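PDB 2VK2: galactofuranose-binding protein YtfQ from Escherichia coli, which binds both alpha- and beta-galactofuranose in the periplasm as the solute-binding component of the YtfQRT-YjfF ABC transporter. Local coordinates for residues L89-I93 with T137-V142; N109-K114 with D145-F150. All coordinates share one frame; numbering follows the deposited sequence.

Contact 1: residues L89-I93 with T137-V142. With GZL (beta-D-galactofuranose), chain B.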
# COMPACT_ATOMS: atom_id res chain seq x y z
N LEU A 89 9.35 5.21 4.01
CA LEU A 89 8.59 3.95 4.29
C LEU A 89 7.40 3.84 3.36
O LEU A 89 6.63 4.74 3.22
CB LEU A 89 8.09 3.98 5.75
CG LEU A 89 9.09 3.69 6.89
CD1 LEU A 89 10.34 4.61 6.94
CD2 LEU A 89 8.31 3.73 8.21
N ASP A 90 7.36 2.65 2.76
CA ASP A 90 6.16 2.09 2.07
C ASP A 90 5.70 2.77 0.77
O ASP A 90 5.06 2.14 -0.01
CB ASP A 90 5.01 1.84 3.09
CG ASP A 90 4.13 3.04 3.34
OD1 ASP A 90 3.48 3.53 2.45
OD2 ASP A 90 4.03 3.46 4.49
N ARG A 91 6.09 4.01 0.57
CA ARG A 91 6.01 4.68 -0.78
C ARG A 91 7.36 5.33 -1.10
O ARG A 91 8.12 5.59 -0.24
CB ARG A 91 4.90 5.73 -0.80
CG ARG A 91 3.50 5.12 -0.44
CD ARG A 91 2.39 6.10 -0.69
NE ARG A 91 1.10 5.46 -0.24
CZ ARG A 91 -0.03 6.10 -0.04
NH1 ARG A 91 -0.19 7.37 -0.33
NH2 ARG A 91 -1.06 5.47 0.47
N SER A 92 7.51 5.56 -2.39
CA SER A 92 8.77 6.09 -2.92
C SER A 92 8.59 7.50 -3.45
O SER A 92 7.47 7.97 -3.66
CB SER A 92 9.28 5.18 -4.04
OG SER A 92 9.60 3.89 -3.55
N ILE A 93 9.71 8.18 -3.67
CA ILE A 93 9.70 9.51 -4.26
C ILE A 93 10.49 9.51 -5.56
O ILE A 93 11.32 8.63 -5.80
CB ILE A 93 10.24 10.59 -3.29
CG1 ILE A 93 11.74 10.40 -3.01
CG2 ILE A 93 9.44 10.57 -1.99
CD1 ILE A 93 12.32 11.47 -2.10
N THR A 137 -4.39 6.31 -4.28
CA THR A 137 -4.24 7.76 -4.32
C THR A 137 -3.46 8.21 -5.55
O THR A 137 -2.39 7.68 -5.85
CB THR A 137 -3.51 8.22 -3.05
OG1 THR A 137 -4.29 7.86 -1.91
CG2 THR A 137 -3.27 9.73 -3.06
N VAL A 138 -4.01 9.19 -6.26
CA VAL A 138 -3.37 9.72 -7.47
C VAL A 138 -2.00 10.29 -7.11
O VAL A 138 -1.88 11.09 -6.18
CB VAL A 138 -4.25 10.80 -8.14
CG1 VAL A 138 -3.50 11.44 -9.30
CG2 VAL A 138 -5.56 10.19 -8.62
N GLY A 139 -0.98 9.84 -7.82
CA GLY A 139 0.38 10.32 -7.59
C GLY A 139 1.21 9.49 -6.61
O GLY A 139 2.42 9.66 -6.54
N ALA A 140 0.56 8.59 -5.87
CA ALA A 140 1.28 7.68 -4.97
C ALA A 140 2.11 6.72 -5.81
O ALA A 140 1.60 6.14 -6.76
CB ALA A 140 0.30 6.91 -4.10
N SER A 141 3.38 6.55 -5.46
CA SER A 141 4.25 5.66 -6.23
C SER A 141 3.64 4.27 -6.33
O SER A 141 3.70 3.63 -7.38
CB SER A 141 5.65 5.57 -5.61
OG SER A 141 5.63 4.85 -4.38
N VAL A 142 3.04 3.82 -5.23
CA VAL A 142 2.47 2.48 -5.15
C VAL A 142 1.28 2.29 -6.08
O VAL A 142 1.08 1.20 -6.61
CB VAL A 142 2.10 2.11 -3.69
CG1 VAL A 142 3.36 2.03 -2.83
CG2 VAL A 142 1.11 3.10 -3.10
C6 GZL B . 1.66 0.41 0.64
C5 GZL B . 0.97 1.57 0.63
C4 GZL B . -0.54 1.66 0.57
C3 GZL B . -1.41 0.47 0.87
C2 GZL B . -2.40 0.81 1.68
O6 GZL B . 2.99 0.39 0.67
O5 GZL B . 1.65 2.72 0.57
O4 GZL B . -1.01 2.64 1.51
O3 GZL B . -1.23 -0.72 0.30
C1 GZL B . -2.23 2.22 2.12
O2 GZL B . -3.41 0.07 2.12
O1 GZL B . -3.31 3.05 1.69
O HOH W 1 -3.04 7.71 0.55
O HOH W 2 4.65 8.17 -3.27

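Contact 2: residues N109-K114 with D145-F150. With GZL (beta-D-galactofuranose), chain B.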
# COMPACT_ATOMS: atom_id res chain seq x y z
N ASN A 109 6.31 -2.94 -5.74
CA ASN A 109 4.89 -2.73 -5.98
C ASN A 109 4.48 -3.06 -7.41
O ASN A 109 3.32 -3.38 -7.66
CB ASN A 109 4.50 -1.30 -5.61
CG ASN A 109 4.91 -0.95 -4.19
OD1 ASN A 109 4.42 -1.54 -3.22
ND2 ASN A 109 5.81 0.01 -4.06
N ILE A 110 5.44 -3.01 -8.33
CA ILE A 110 5.21 -3.51 -9.68
C ILE A 110 4.96 -5.02 -9.60
O ILE A 110 4.01 -5.53 -10.20
CB ILE A 110 6.40 -3.20 -10.62
CG1 ILE A 110 6.62 -1.69 -10.73
CG2 ILE A 110 6.14 -3.80 -12.00
CD1 ILE A 110 7.76 -1.28 -11.64
N LEU A 111 5.80 -5.72 -8.85
CA LEU A 111 5.62 -7.16 -8.63
C LEU A 111 4.26 -7.49 -8.02
O LEU A 111 3.62 -8.45 -8.43
CB LEU A 111 6.73 -7.72 -7.73
CG LEU A 111 6.58 -9.18 -7.30
CD1 LEU A 111 6.63 -10.12 -8.50
CD2 LEU A 111 7.65 -9.53 -6.28
N GLU A 112 3.82 -6.71 -7.04
CA GLU A 112 2.52 -6.94 -6.42
C GLU A 112 1.41 -6.94 -7.48
O GLU A 112 0.55 -7.83 -7.48
CB GLU A 112 2.22 -5.88 -5.37
CG GLU A 112 3.07 -5.96 -4.12
CD GLU A 112 2.84 -4.79 -3.19
OE1 GLU A 112 2.58 -3.68 -3.71
OE2 GLU A 112 2.90 -4.97 -1.96
N GLY A 113 1.43 -5.95 -8.36
CA GLY A 113 0.45 -5.88 -9.45
C GLY A 113 0.57 -7.04 -10.42
O GLY A 113 -0.43 -7.59 -10.88
N LYS A 114 1.81 -7.42 -10.72
CA LYS A 114 2.09 -8.56 -11.59
C LYS A 114 1.56 -9.87 -11.02
O LYS A 114 1.03 -10.70 -11.76
CB LYS A 114 3.59 -8.68 -11.82
CG LYS A 114 4.03 -9.80 -12.73
CD LYS A 114 5.54 -9.83 -12.86
CE LYS A 114 6.01 -10.86 -13.85
NZ LYS A 114 5.64 -12.24 -13.45
N ASP A 145 2.79 2.13 -9.65
CA ASP A 145 3.49 0.86 -9.84
C ASP A 145 2.55 -0.34 -9.89
O ASP A 145 2.73 -1.24 -10.70
CB ASP A 145 4.55 0.66 -8.76
CG ASP A 145 5.74 1.60 -8.91
OD1 ASP A 145 5.85 2.30 -9.94
OD2 ASP A 145 6.56 1.63 -7.97
N ARG A 146 1.54 -0.35 -9.02
CA ARG A 146 0.55 -1.44 -9.04
C ARG A 146 -0.28 -1.43 -10.31
O ARG A 146 -0.64 -2.49 -10.82
CB ARG A 146 -0.34 -1.38 -7.80
CG ARG A 146 0.38 -1.85 -6.56
CD ARG A 146 -0.38 -1.54 -5.30
NE ARG A 146 0.39 -1.97 -4.15
CZ ARG A 146 0.11 -1.64 -2.89
NH1 ARG A 146 -0.93 -0.86 -2.63
NH2 ARG A 146 0.88 -2.07 -1.91
N LYS A 147 -0.57 -0.25 -10.84
CA LYS A 147 -1.24 -0.14 -12.13
C LYS A 147 -0.36 -0.74 -13.23
O LYS A 147 -0.84 -1.54 -14.04
CB LYS A 147 -1.58 1.32 -12.44
CG LYS A 147 -2.26 1.52 -13.79
CD LYS A 147 -2.94 2.87 -13.89
CE LYS A 147 -3.71 3.01 -15.19
NZ LYS A 147 -4.67 1.90 -15.41
N LYS A 148 0.91 -0.36 -13.25
CA LYS A 148 1.85 -0.84 -14.27
C LYS A 148 2.04 -2.35 -14.21
O LYS A 148 2.03 -3.02 -15.24
CB LYS A 148 3.21 -0.14 -14.14
CG LYS A 148 4.24 -0.61 -15.17
CD LYS A 148 5.63 -0.03 -14.93
CE LYS A 148 6.68 -0.64 -15.84
NZ LYS A 148 8.06 -0.36 -15.37
N GLY A 149 2.24 -2.89 -13.01
CA GLY A 149 2.49 -4.32 -12.85
C GLY A 149 1.35 -5.19 -13.37
O GLY A 149 1.57 -6.17 -14.09
N PHE A 150 0.13 -4.81 -13.02
CA PHE A 150 -1.06 -5.52 -13.48
C PHE A 150 -1.21 -5.40 -14.99
O PHE A 150 -1.46 -6.39 -15.67
CB PHE A 150 -2.29 -4.97 -12.77
CG PHE A 150 -3.57 -5.67 -13.13
CD1 PHE A 150 -3.95 -6.85 -12.48
CD2 PHE A 150 -4.42 -5.15 -14.09
CE1 PHE A 150 -5.13 -7.50 -12.81
CE2 PHE A 150 -5.60 -5.78 -14.42
CZ PHE A 150 -5.96 -6.96 -13.78
C6 GZL B . 1.66 0.41 0.64
C5 GZL B . 0.97 1.57 0.63
C4 GZL B . -0.54 1.66 0.57
C3 GZL B . -1.41 0.47 0.87
C2 GZL B . -2.40 0.81 1.68
O6 GZL B . 2.99 0.39 0.67
O5 GZL B . 1.65 2.72 0.57
O4 GZL B . -1.01 2.64 1.51
O3 GZL B . -1.23 -0.72 0.30
C1 GZL B . -2.23 2.22 2.12
O2 GZL B . -3.41 0.07 2.12
O1 GZL B . -3.31 3.05 1.69
O HOH W 3 7.66 -0.76 -7.16

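Contact 1: residues L89-I93 with T137-V142
Arg91 and Ser92 meet Ala140, Ser141 and Val142 across the sugar-binding cleft of a two-lobed periplasmic binding protein. The loop after strand 86-89, in one lobe, here touches the start of helix 141-153 in the other. Arg91 spans the gap. Arg91 CB lies 3.8 Å from Ser141 OG; CG of Arg91 comes to 3.2 Å from GZL O5, and CD keeps 3.7 Å from GZL O5 and 4.1 Å from Val142 CG2. With the chain extended (chi3 -177°), Arg91 NE arrives 2.9 Å from GZL O5 and donates to it, while Val142, crossing the arginine at about a right angle, brings CG2 to within 3.7 Å of NE. At the tip NH2 donates to GZL O4 at 169°, and also to a water that bonds Thr137 OG1. Arg91 NH1 sits 3.8 Å from Ala140 CB and bonds Val67 O. A long, five-hydrogen donor suits this place, since sugar, water and backbone share one rigid group. Asp90 supplies the acceptors: OD1 accepts a hydrogen bond from the O5 hydroxyl, and the backbone O one from O6, while Arg17 pairs with OD2. Small Ser141 lets the backbones come close, its OG accepting from Ser92 N at 2.8 Å.

Contact 2: residues N109-K114 with D145-F150
Glu112 OE1 is gripped by two nitrogens of Arg146, NE at 2.8 Å and NH2 at 3.0 Å. The arginine approaches side-on, and both donors reach this one oxygen from the same face of the carboxylate. The oxygen lies almost in the guanidinium plane, whereas the two flat groups are turned 42° from each other, so the fit is edge-on for the arginine but tilted for the glutamate. Arg146 has CG beside its backbone N (chi1 -75°) and an extended chain, which carries the guanidinium past Asn109 O and Glu112, at the start of helix 109-124, to the sugar. There Arg146 NH1 donates to GZL O3 at 2.9 Å, with a weak second bond from NH2.

Away from the ligand, helices 109-124 and 141-153 pack very closely: the axes of the two segments approach to 6.4 Å and cross at -44°. Gly113 and Gly149, with no side chain, let the two main chains come together. These exchange CA-H...O contacts, such as Gly149 CA to Ile110 O at 3.3 Å and Ile110 CA to Asp145 O at 3.5 Å. Branched Ile110 fills the flank, laying CG1 against Asp145 CB and CG2 against Gly149 CA, and its CD1 meets the end of the Lys148 chain. A water joins Asp145 OD2 to Asn109 N at the start of helix 109-124. Phe150 turns its ring away to stack with Tyr196, yet the ring edge still faces Gly113 O.

Glu112 is thus a second-shell residue: its grip on NE and NH2 probably fixes the rotation of the guanidinium that reads GZL O3. Its negative charge would be expected to balance the charge of the buried arginine.

From the N terminus the chain first reaches 89-93, the loop that leaves strand 86-89 of the all-parallel sheet, and, after strand 103-106, enters helix 109-124 with 109-114. Strand 129-135 of the mixed sheet follows, then 137-142, which closes contact 1 across 43 intervening residues, and one helical turn later 145-150 closes contact 2 across 30. The loops therefore cross rather than nest. Contact 1 joins the two lobes over the cleft, whereas contact 2 packs helices 109-124 and 141-153 together within the second lobe, which holds the mixed sheet. Helix 141-153 serves both, and Val142 packs against Asn109. The two contacts meet at the same galactofuranose.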